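Local coordinates for RNA-directed RNA polymerase (PDB 3ZED), which catalyses template-directed synthesis of viral RNA from ribonucleoside triphosphates and probably occurs both free and covalently attached to the genomic RNA, at residues B[109-113]-B[114-118]; B[467-470]-B[471-475]; B[496-499]-B[500-503]; B[612-615]-B[616-619]. All blocks are in the same frame, centred on the assembly; numbering follows the deposited sequence.

How the contacts relate
The four contacts are local pieces of one polymerase chain, met in numerical order and nowhere touching one another. Contacts 1, 2 and 3 fall in the range of the birnavirus palm family, contact 4 in that of the thumb. Contact 2 lies deepest, its centre about 9 Å from that of the chain, and helix 476-493 begins right after it; contact 3 follows the far end of this helix and packs on strands 389-394, 397-403 and 515-521 of an antiparallel sheet. Contact 1 is a surface loop whose nearest atoms lie about 10 Å from contact 4, on helix 604-621. Turns, a helix cap and ion pairs thus shape separate parts of palm and thumb.

Contact 1: residues B[109-113]-B[114-118]; sequences FHKPD and HDEVG
Lys111 lays the end of its chain across the carboxylate of Glu116, the two side chains crossing at about a right angle, and so joins a three-member salt-bridge network that spans a turn in the surface loop between strand 101-102 and helix 125-137. Lys111 NZ lies 2.9 Å from Glu116 OE1, which it meets from well above the carboxylate plane, 71° out of it. The aliphatic part shares in the overlap, with Lys111 CE 3.4 Å from Glu116 OE1. Lys111 NZ also makes a salt bridge to Asp113 OD2 at 2.8 Å, again from above the carboxylate plane, so one lysine serves two acids and probably offsets the repulsion between them. A bend at chi2 (-68°) turns the lysine chain toward this pair of acceptors.

Asp113 N also donates to Glu116 O across the turn, 3.1 Å. The other carboxylate oxygen of Asp113, OD1, receives a weak hydrogen bond from Asp115 N. The proline between the basic and acidic residues, Pro112, follows a cis peptide bond, and its CA rests against Glu116 O. Beyond the turn, His114 turns away to bond with Pro37 O through ND1, while its carbonyl is held by Arg36. Val117 contributes a methyl group, its CG2 lying 3.4 Å from Asp113 O.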
loop_
_atom_site.group_PDB
_atom_site.type_symbol
_atom_site.label_atom_id
_atom_site.label_comp_id
_atom_site.label_asym_id
_atom_site.label_seq_id
_atom_site.Cartn_x
_atom_site.Cartn_y
_atom_site.Cartn_z
ATOM N N PHE B 109 0.974 14.198 -17.430
ATOM C CA PHE B 109 -0.249 14.850 -17.877
ATOM C C PHE B 109 -1.142 15.085 -16.683
ATOM O O PHE B 109 -1.181 14.287 -15.753
ATOM C CB PHE B 109 -0.983 14.020 -18.956
ATOM C CG PHE B 109 -0.272 14.000 -20.294
ATOM C CD1 PHE B 109 -0.463 15.022 -21.220
ATOM C CD2 PHE B 109 0.592 12.961 -20.625
ATOM C CE1 PHE B 109 0.212 15.013 -22.446
ATOM C CE2 PHE B 109 1.268 12.953 -21.855
ATOM C CZ PHE B 109 1.075 13.979 -22.755
ATOM N N HIS B 110 -1.832 16.199 -16.705
ATOM C CA HIS B 110 -2.765 16.601 -15.673
ATOM C C HIS B 110 -4.086 16.797 -16.374
ATOM O O HIS B 110 -4.194 17.668 -17.240
ATOM C CB HIS B 110 -2.247 17.866 -14.971
ATOM C CG HIS B 110 -0.952 17.652 -14.250
ATOM N ND1 HIS B 110 0.257 17.998 -14.817
ATOM C CD2 HIS B 110 -0.720 17.102 -13.037
ATOM C CE1 HIS B 110 1.182 17.676 -13.926
ATOM N NE2 HIS B 110 0.644 17.148 -12.836
ATOM N N LYS B 111 -5.059 15.905 -16.115
ATOM C CA LYS B 111 -6.353 16.005 -16.788
ATOM C C LYS B 111 -7.520 15.913 -15.785
ATOM O O LYS B 111 -7.457 15.109 -14.862
ATOM C CB LYS B 111 -6.518 14.939 -17.902
ATOM C CG LYS B 111 -5.504 14.985 -19.046
ATOM C CD LYS B 111 -5.627 16.218 -19.964
ATOM C CE LYS B 111 -4.401 16.332 -20.842
ATOM N NZ LYS B 111 -4.380 17.603 -21.593
ATOM N N PRO B 112 -8.602 16.707 -15.970
ATOM C CA PRO B 112 -8.763 17.751 -16.998
ATOM C C PRO B 112 -7.814 18.917 -16.728
ATOM O O PRO B 112 -7.234 19.004 -15.640
ATOM C CB PRO B 112 -10.236 18.153 -16.853
ATOM C CG PRO B 112 -10.574 17.861 -15.423
ATOM C CD PRO B 112 -9.761 16.652 -15.056
ATOM N N ASP B 113 -7.601 19.769 -17.732
ATOM C CA ASP B 113 -6.783 20.970 -17.582
ATOM C C ASP B 113 -7.512 22.146 -18.243
ATOM O O ASP B 113 -8.638 21.979 -18.720
ATOM C CB ASP B 113 -5.330 20.788 -18.084
ATOM C CG ASP B 113 -5.107 20.416 -19.540
ATOM O OD1 ASP B 113 -5.887 20.879 -20.403
ATOM O OD2 ASP B 113 -4.094 19.743 -19.827
ATOM N N HIS B 114 -6.896 23.334 -18.241
ATOM C CA HIS B 114 -7.513 24.525 -18.810
ATOM C C HIS B 114 -7.873 24.363 -20.296
ATOM O O HIS B 114 -8.910 24.871 -20.715
ATOM C CB HIS B 114 -6.605 25.745 -18.624
ATOM C CG HIS B 114 -7.286 27.042 -18.925
ATOM N ND1 HIS B 114 -8.210 27.595 -18.050
ATOM C CD2 HIS B 114 -7.185 27.838 -20.015
ATOM C CE1 HIS B 114 -8.618 28.717 -18.623
ATOM N NE2 HIS B 114 -8.034 28.902 -19.808
ATOM N N ASP B 115 -7.050 23.635 -21.067
ATOM C CA ASP B 115 -7.250 23.473 -22.499
ATOM C C ASP B 115 -7.896 22.139 -22.912
ATOM O O ASP B 115 -8.185 21.951 -24.096
ATOM C CB ASP B 115 -5.908 23.650 -23.217
ATOM C CG ASP B 115 -5.314 25.037 -23.040
ATOM O OD1 ASP B 115 -6.014 26.030 -23.352
ATOM O OD2 ASP B 115 -4.162 25.132 -22.577
ATOM N N GLU B 116 -8.164 21.242 -21.961
ATOM C CA GLU B 116 -8.782 19.951 -22.273
ATOM C C GLU B 116 -9.752 19.518 -21.167
ATOM O O GLU B 116 -9.336 18.990 -20.132
ATOM C CB GLU B 116 -7.701 18.881 -22.524
ATOM C CG GLU B 116 -8.217 17.610 -23.180
ATOM C CD GLU B 116 -7.178 16.511 -23.334
ATOM O OE1 GLU B 116 -6.048 16.809 -23.785
ATOM O OE2 GLU B 116 -7.506 15.342 -23.032
ATOM N N VAL B 117 -11.049 19.791 -21.396
ATOM C CA VAL B 117 -12.172 19.422 -20.527
ATOM C C VAL B 117 -13.055 18.481 -21.366
ATOM O O VAL B 117 -13.931 18.951 -22.103
ATOM C CB VAL B 117 -12.948 20.652 -19.957
ATOM C CG1 VAL B 117 -14.035 20.225 -18.966
ATOM C CG2 VAL B 117 -12.007 21.659 -19.310
ATOM N N GLY B 118 -12.743 17.183 -21.310
ATOM C CA GLY B 118 -13.434 16.151 -22.078
ATOM C C GLY B 118 -14.146 15.073 -21.280
ATOM O O GLY B 118 -14.673 15.332 -20.190
#

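Contact 2: residues B[467-470]-B[471-475]; sequences YGQG and SGNAF
Two side-chain amides, those of Gln469 and Asn473, meet crosswise, their planes 59° apart and their chains at about a right angle. Asn473 is the donor. Its ND2 reaches Gln469 OE1 at 3.0 Å and Gly470 O at 2.8 Å, and both acceptors lie in its amide plane, so the two N-H groups fix the rotation of the amide. Gly470 O is gripped twice, because Asn473 N also bonds to it at 3.1 Å, from the opposite face of the carbonyl plane. This second bond closes a type II beta turn from Gly470 to Asn473, with Gly472 at the position of positive phi (110°).

The oxygen end of the asparagine is used too: Asn473 OD1 accepts from Phe475 N at 2.8 Å, an Asx turn that leads the chain to the N-cap at Phe475. With chi1 at 90°, CG of Asn473 lies between the backbone N and the carbonyl carbon, which puts ND2 by Gly470 O and OD1 by Phe475 N. Gln469 OE1 takes a further bond from Asn479, and Gln469 NE2 donates to Thr476 O, which ties the glutamine to the following helix. Ser471 OG hydrogen-bonds to Glu407 OE2.

A glycine-rich loop running into a helix in this way is consistent with motif B of viral polymerase palms. It links strand 462-465 to helix 476-493, with Ala474 against helix 326-340 and Phe475 among the methionines of helix 412-426.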
loop_
_atom_site.group_PDB
_atom_site.type_symbol
_atom_site.label_atom_id
_atom_site.label_comp_id
_atom_site.label_asym_id
_atom_site.label_seq_id
_atom_site.Cartn_x
_atom_site.Cartn_y
_atom_site.Cartn_z
ATOM N N TYR B 467 10.491 13.797 1.393
ATOM C CA TYR B 467 10.392 13.813 2.857
ATOM C C TYR B 467 9.489 12.618 3.273
ATOM O O TYR B 467 8.329 12.534 2.849
ATOM C CB TYR B 467 9.880 15.167 3.376
ATOM C CG TYR B 467 10.859 16.305 3.119
ATOM C CD1 TYR B 467 10.823 17.031 1.927
ATOM C CD2 TYR B 467 11.839 16.633 4.051
ATOM C CE1 TYR B 467 11.715 18.084 1.685
ATOM C CE2 TYR B 467 12.734 17.691 3.824
ATOM C CZ TYR B 467 12.676 18.410 2.631
ATOM O OH TYR B 467 13.548 19.459 2.375
ATOM N N GLY B 468 10.074 11.669 4.004
ATOM C CA GLY B 468 9.399 10.439 4.413
ATOM C C GLY B 468 9.526 9.353 3.363
ATOM O O GLY B 468 10.389 9.450 2.482
ATOM N N GLN B 469 8.660 8.315 3.433
ATOM C CA GLN B 469 8.715 7.218 2.467
ATOM C C GLN B 469 7.909 7.576 1.229
ATOM O O GLN B 469 6.887 8.258 1.310
ATOM C CB GLN B 469 8.254 5.872 3.063
ATOM C CG GLN B 469 6.762 5.777 3.382
ATOM C CD GLN B 469 6.270 4.364 3.566
ATOM O OE1 GLN B 469 6.827 3.392 3.030
ATOM N NE2 GLN B 469 5.204 4.217 4.339
ATOM N N GLY B 470 8.377 7.102 0.093
ATOM C CA GLY B 470 7.699 7.352 -1.162
ATOM C C GLY B 470 6.437 6.532 -1.253
ATOM O O GLY B 470 6.508 5.301 -1.274
ATOM N N SER B 471 5.277 7.211 -1.298
ATOM C CA SER B 471 3.943 6.597 -1.388
ATOM C C SER B 471 3.801 5.752 -2.648
ATOM O O SER B 471 3.941 6.242 -3.765
ATOM C CB SER B 471 2.858 7.666 -1.359
ATOM O OG SER B 471 1.572 7.071 -1.246
ATOM N N GLY B 472 3.541 4.477 -2.451
ATOM C CA GLY B 472 3.410 3.535 -3.550
ATOM C C GLY B 472 4.561 2.551 -3.608
ATOM O O GLY B 472 4.451 1.532 -4.295
ATOM N N ASN B 473 5.672 2.810 -2.875
ATOM C CA ASN B 473 6.787 1.862 -2.847
ATOM C C ASN B 473 6.290 0.537 -2.223
ATOM O O ASN B 473 5.276 0.530 -1.523
ATOM C CB ASN B 473 8.032 2.440 -2.118
ATOM C CG ASN B 473 8.110 2.195 -0.621
ATOM O OD1 ASN B 473 8.532 1.138 -0.156
ATOM N ND2 ASN B 473 7.747 3.178 0.165
ATOM N N ALA B 474 6.990 -0.582 -2.497
ATOM C CA ALA B 474 6.646 -1.939 -2.050
ATOM C C ALA B 474 6.427 -2.044 -0.522
ATOM O O ALA B 474 5.632 -2.866 -0.082
ATOM C CB ALA B 474 7.731 -2.906 -2.488
ATOM N N PHE B 475 7.090 -1.202 0.271
ATOM C CA PHE B 475 6.970 -1.244 1.737
ATOM C C PHE B 475 5.997 -0.194 2.304
ATOM O O PHE B 475 5.953 -0.034 3.523
ATOM C CB PHE B 475 8.368 -1.095 2.381
ATOM C CG PHE B 475 9.123 -2.414 2.522
ATOM C CD1 PHE B 475 9.360 -3.227 1.415
ATOM C CD2 PHE B 475 9.582 -2.840 3.760
ATOM C CE1 PHE B 475 10.024 -4.455 1.549
ATOM C CE2 PHE B 475 10.254 -4.058 3.892
ATOM C CZ PHE B 475 10.467 -4.858 2.788
#

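Contact 3: residues B[496-499]-B[500-503]; sequences KPNP and MTKE
Asn498 opens a type I beta turn that runs to Thr501, the N-cap of helix 502-505, and its side chain reaches forward over that turn. At its base, Asn498 CB lies 3.8 Å from the CG2 methyl of Thr501. With CG anti to the backbone N (chi1 -176°), the amide is carried up beside Met500. There Asn498 OD1 accepts from Met500 N at 2.9 Å in a nearly straight bond of 164°, the bond of an Asx turn; the donor is only modestly tilted from the carbonyl plane. Asn498 OD1 also has Met500 CB close by, at 3.4 Å. At the other branch of the tip, ND2 leaves the turn and donates to Tyr399 OH and Asp395 OD2, so the amide joins the turn to the neighbouring antiparallel sheet.

Pro499 backs this arrangement, its ring packed on strands 389-394, 397-403 and 515-521. Just before the turn, Pro497 CB rests on Glu503 CB at 3.7 Å, bringing the loop that leaves helix 476-493 against the first turn of the new helix. The asparagine backbone completes the turn, since Asn498 O receives two donors from Thr501. The backbone N-H of Thr501 comes from above the carbonyl plane, its N 3.0 Å from Asn498 O. The hydroxyl instead comes in the carbonyl plane, Thr501 OG1 donating to Asn498 O at 2.7 Å.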
loop_
_atom_site.group_PDB
_atom_site.type_symbol
_atom_site.label_atom_id
_atom_site.label_comp_id
_atom_site.label_asym_id
_atom_site.label_seq_id
_atom_site.Cartn_x
_atom_site.Cartn_y
_atom_site.Cartn_z
ATOM N N LYS B 496 -4.037 3.860 28.131
ATOM C CA LYS B 496 -5.120 3.969 27.155
ATOM C C LYS B 496 -5.937 5.292 27.335
ATOM O O LYS B 496 -7.166 5.231 27.526
ATOM C CB LYS B 496 -6.026 2.713 27.168
ATOM C CG LYS B 496 -5.279 1.428 26.803
ATOM C CD LYS B 496 -6.168 0.209 26.703
ATOM C CE LYS B 496 -6.387 -0.499 28.011
ATOM N NZ LYS B 496 -7.330 -1.642 27.857
ATOM N N PRO B 497 -5.297 6.496 27.247
ATOM C CA PRO B 497 -6.082 7.746 27.345
ATOM C C PRO B 497 -7.078 7.853 26.189
ATOM O O PRO B 497 -6.778 7.424 25.069
ATOM C CB PRO B 497 -5.019 8.850 27.260
ATOM C CG PRO B 497 -3.873 8.214 26.526
ATOM C CD PRO B 497 -3.871 6.787 26.982
ATOM N N ASN B 498 -8.265 8.405 26.471
ATOM C CA ASN B 498 -9.311 8.567 25.480
ATOM C C ASN B 498 -8.784 9.376 24.280
ATOM O O ASN B 498 -8.158 10.410 24.481
ATOM C CB ASN B 498 -10.548 9.222 26.096
ATOM C CG ASN B 498 -11.693 9.334 25.136
ATOM O OD1 ASN B 498 -11.707 10.204 24.256
ATOM N ND2 ASN B 498 -12.637 8.406 25.232
ATOM N N PRO B 499 -9.032 8.928 23.029
ATOM C CA PRO B 499 -8.520 9.659 21.858
ATOM C C PRO B 499 -8.886 11.156 21.774
ATOM O O PRO B 499 -8.172 11.884 21.082
ATOM C CB PRO B 499 -9.111 8.874 20.680
ATOM C CG PRO B 499 -9.178 7.484 21.188
ATOM C CD PRO B 499 -9.689 7.673 22.602
ATOM N N MET B 500 -9.932 11.627 22.493
ATOM C CA MET B 500 -10.354 13.042 22.440
ATOM C C MET B 500 -9.642 13.939 23.465
ATOM O O MET B 500 -9.903 15.146 23.503
ATOM C CB MET B 500 -11.871 13.192 22.646
ATOM C CG MET B 500 -12.746 12.541 21.577
ATOM S SD MET B 500 -12.244 12.719 19.836
ATOM C CE MET B 500 -12.320 14.475 19.604
ATOM N N THR B 501 -8.786 13.358 24.310
ATOM C CA THR B 501 -8.087 14.074 25.374
ATOM C C THR B 501 -6.709 14.571 24.908
ATOM O O THR B 501 -6.150 14.042 23.946
ATOM C CB THR B 501 -7.952 13.164 26.614
ATOM O OG1 THR B 501 -7.082 12.068 26.311
ATOM C CG2 THR B 501 -9.292 12.647 27.118
ATOM N N LYS B 502 -6.153 15.570 25.622
ATOM C CA LYS B 502 -4.826 16.142 25.387
ATOM C C LYS B 502 -3.764 15.056 25.537
ATOM O O LYS B 502 -2.828 15.021 24.744
ATOM C CB LYS B 502 -4.556 17.296 26.366
ATOM C CG LYS B 502 -3.299 18.097 26.042
ATOM C CD LYS B 502 -2.641 18.649 27.304
ATOM C CE LYS B 502 -1.180 18.981 27.112
ATOM N NZ LYS B 502 -0.968 20.079 26.129
ATOM N N GLU B 503 -3.943 14.154 26.537
ATOM C CA GLU B 503 -3.071 13.017 26.852
ATOM C C GLU B 503 -2.863 12.109 25.642
ATOM O O GLU B 503 -1.759 11.594 25.468
ATOM C CB GLU B 503 -3.628 12.187 28.024
ATOM C CG GLU B 503 -3.562 12.870 29.381
ATOM C CD GLU B 503 -4.617 13.927 29.655
ATOM O OE1 GLU B 503 -5.767 13.769 29.186
ATOM O OE2 GLU B 503 -4.286 14.921 30.339
#

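Contact 4: residues B[612-615]-B[616-619]; sequences RYEA and IRLV
Successive i to i+4 backbone bonds run along helix 604-621 here, from Ile616 N to Arg612 O, Leu618 N to Glu614 O and Val619 N to Ala615 O, whereas the bond from Arg617 N to Tyr613 O is weak and the helix widens into a pi-type turn at 617-619. On one side of it, Glu614 and Arg617, three residues apart, lie alongside each other and point the same way. Arg617 NH1 makes a salt bridge to Glu614 OE1, 2.7 Å, on the syn lone pair of that oxygen; the bond is bent, 130° at the hydrogen, and the two flat groups are turned 49° apart. The arginine chain passes close over the backbone on its way, with Arg617 CG 3.1 Å from Tyr613 O, and a bend at chi3 (72°) swings the guanidinium toward the acid.

Elsewhere on the helix, Ile616 CG2 sits 3.4 Å from Tyr613 O and Val619 CG2 3.2 Å from Ala615 O, while both side chains touch Leu583 of helix 580-588. Tyr613 takes its hydroxyl out to Asp124.

The ion pair extends to helix 625-645, where Glu628 meets Arg617 NH2, Arg639 meets Glu614 OE2 and Ser635 adds a bond to Glu614 OE1. Glu628, Arg617, Glu614 and Arg639 thus form a chain of opposite charges between helices 604-621 and 625-645, which probably favours ionised Glu614 and Arg617.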
loop_
_atom_site.group_PDB
_atom_site.type_symbol
_atom_site.label_atom_id
_atom_site.label_comp_id
_atom_site.label_asym_id
_atom_site.label_seq_id
_atom_site.Cartn_x
_atom_site.Cartn_y
_atom_site.Cartn_z
ATOM N N ARG B 612 -20.354 -0.256 -14.254
ATOM C CA ARG B 612 -20.392 0.966 -13.440
ATOM C C ARG B 612 -21.673 1.049 -12.583
ATOM O O ARG B 612 -21.575 1.267 -11.383
ATOM C CB ARG B 612 -20.273 2.199 -14.352
ATOM C CG ARG B 612 -20.570 3.530 -13.667
ATOM C CD ARG B 612 -21.072 4.550 -14.668
ATOM N NE ARG B 612 -19.973 5.093 -15.461
ATOM C CZ ARG B 612 -20.102 6.079 -16.333
ATOM N NH1 ARG B 612 -21.287 6.642 -16.538
ATOM N NH2 ARG B 612 -19.046 6.525 -16.994
ATOM N N TYR B 613 -22.854 0.864 -13.199
ATOM C CA TYR B 613 -24.136 0.925 -12.500
ATOM C C TYR B 613 -24.392 -0.314 -11.634
ATOM O O TYR B 613 -24.977 -0.165 -10.577
ATOM C CB TYR B 613 -25.280 1.167 -13.487
ATOM C CG TYR B 613 -25.166 2.535 -14.120
ATOM C CD1 TYR B 613 -25.225 3.693 -13.341
ATOM C CD2 TYR B 613 -24.891 2.676 -15.478
ATOM C CE1 TYR B 613 -25.046 4.954 -13.902
ATOM C CE2 TYR B 613 -24.696 3.935 -16.049
ATOM C CZ TYR B 613 -24.774 5.071 -15.256
ATOM O OH TYR B 613 -24.661 6.320 -15.807
ATOM N N GLU B 614 -23.906 -1.505 -12.019
ATOM C CA GLU B 614 -24.066 -2.702 -11.203
ATOM C C GLU B 614 -23.159 -2.659 -9.966
ATOM O O GLU B 614 -23.614 -3.012 -8.879
ATOM C CB GLU B 614 -23.786 -3.984 -12.018
ATOM C CG GLU B 614 -24.812 -4.310 -13.096
ATOM C CD GLU B 614 -26.208 -4.657 -12.615
ATOM O OE1 GLU B 614 -26.970 -3.733 -12.258
ATOM O OE2 GLU B 614 -26.557 -5.854 -12.631
ATOM N N ALA B 615 -21.888 -2.212 -10.123
ATOM C CA ALA B 615 -20.918 -2.139 -9.027
ATOM C C ALA B 615 -21.332 -1.114 -7.982
ATOM O O ALA B 615 -21.263 -1.430 -6.797
ATOM C CB ALA B 615 -19.525 -1.838 -9.546
ATOM N N ILE B 616 -21.837 0.067 -8.395
ATOM C CA ILE B 616 -22.302 1.086 -7.447
ATOM C C ILE B 616 -23.502 0.512 -6.601
ATOM O O ILE B 616 -23.583 0.764 -5.391
ATOM C CB ILE B 616 -22.590 2.475 -8.092
ATOM C CG1 ILE B 616 -22.534 3.601 -7.045
ATOM C CG2 ILE B 616 -23.895 2.536 -8.880
ATOM C CD1 ILE B 616 -21.102 4.053 -6.610
ATOM N N ARG B 617 -24.349 -0.323 -7.221
ATOM C CA ARG B 617 -25.458 -0.983 -6.528
ATOM C C ARG B 617 -24.918 -2.026 -5.538
ATOM O O ARG B 617 -25.296 -1.990 -4.372
ATOM C CB ARG B 617 -26.414 -1.641 -7.530
ATOM C CG ARG B 617 -27.174 -0.658 -8.410
ATOM C CD ARG B 617 -27.889 -1.373 -9.551
ATOM N NE ARG B 617 -29.039 -2.121 -9.052
ATOM C CZ ARG B 617 -29.672 -3.079 -9.719
ATOM N NH1 ARG B 617 -29.256 -3.446 -10.925
ATOM N NH2 ARG B 617 -30.716 -3.684 -9.186
ATOM N N LEU B 618 -23.994 -2.898 -5.991
ATOM C CA LEU B 618 -23.382 -3.977 -5.210
ATOM C C LEU B 618 -22.703 -3.527 -3.928
ATOM O O LEU B 618 -22.843 -4.186 -2.892
ATOM C CB LEU B 618 -22.312 -4.693 -6.041
ATOM C CG LEU B 618 -22.713 -5.790 -6.970
ATOM C CD1 LEU B 618 -21.568 -6.113 -7.890
ATOM C CD2 LEU B 618 -23.068 -7.021 -6.209
ATOM N N VAL B 619 -21.902 -2.470 -4.014
ATOM C CA VAL B 619 -21.111 -2.003 -2.881
ATOM C C VAL B 619 -21.948 -1.286 -1.827
ATOM O O VAL B 619 -21.445 -1.086 -0.729
ATOM C CB VAL B 619 -19.894 -1.147 -3.320
ATOM C CG1 VAL B 619 -18.914 -2.014 -4.098
ATOM C CG2 VAL B 619 -20.324 0.094 -4.117
#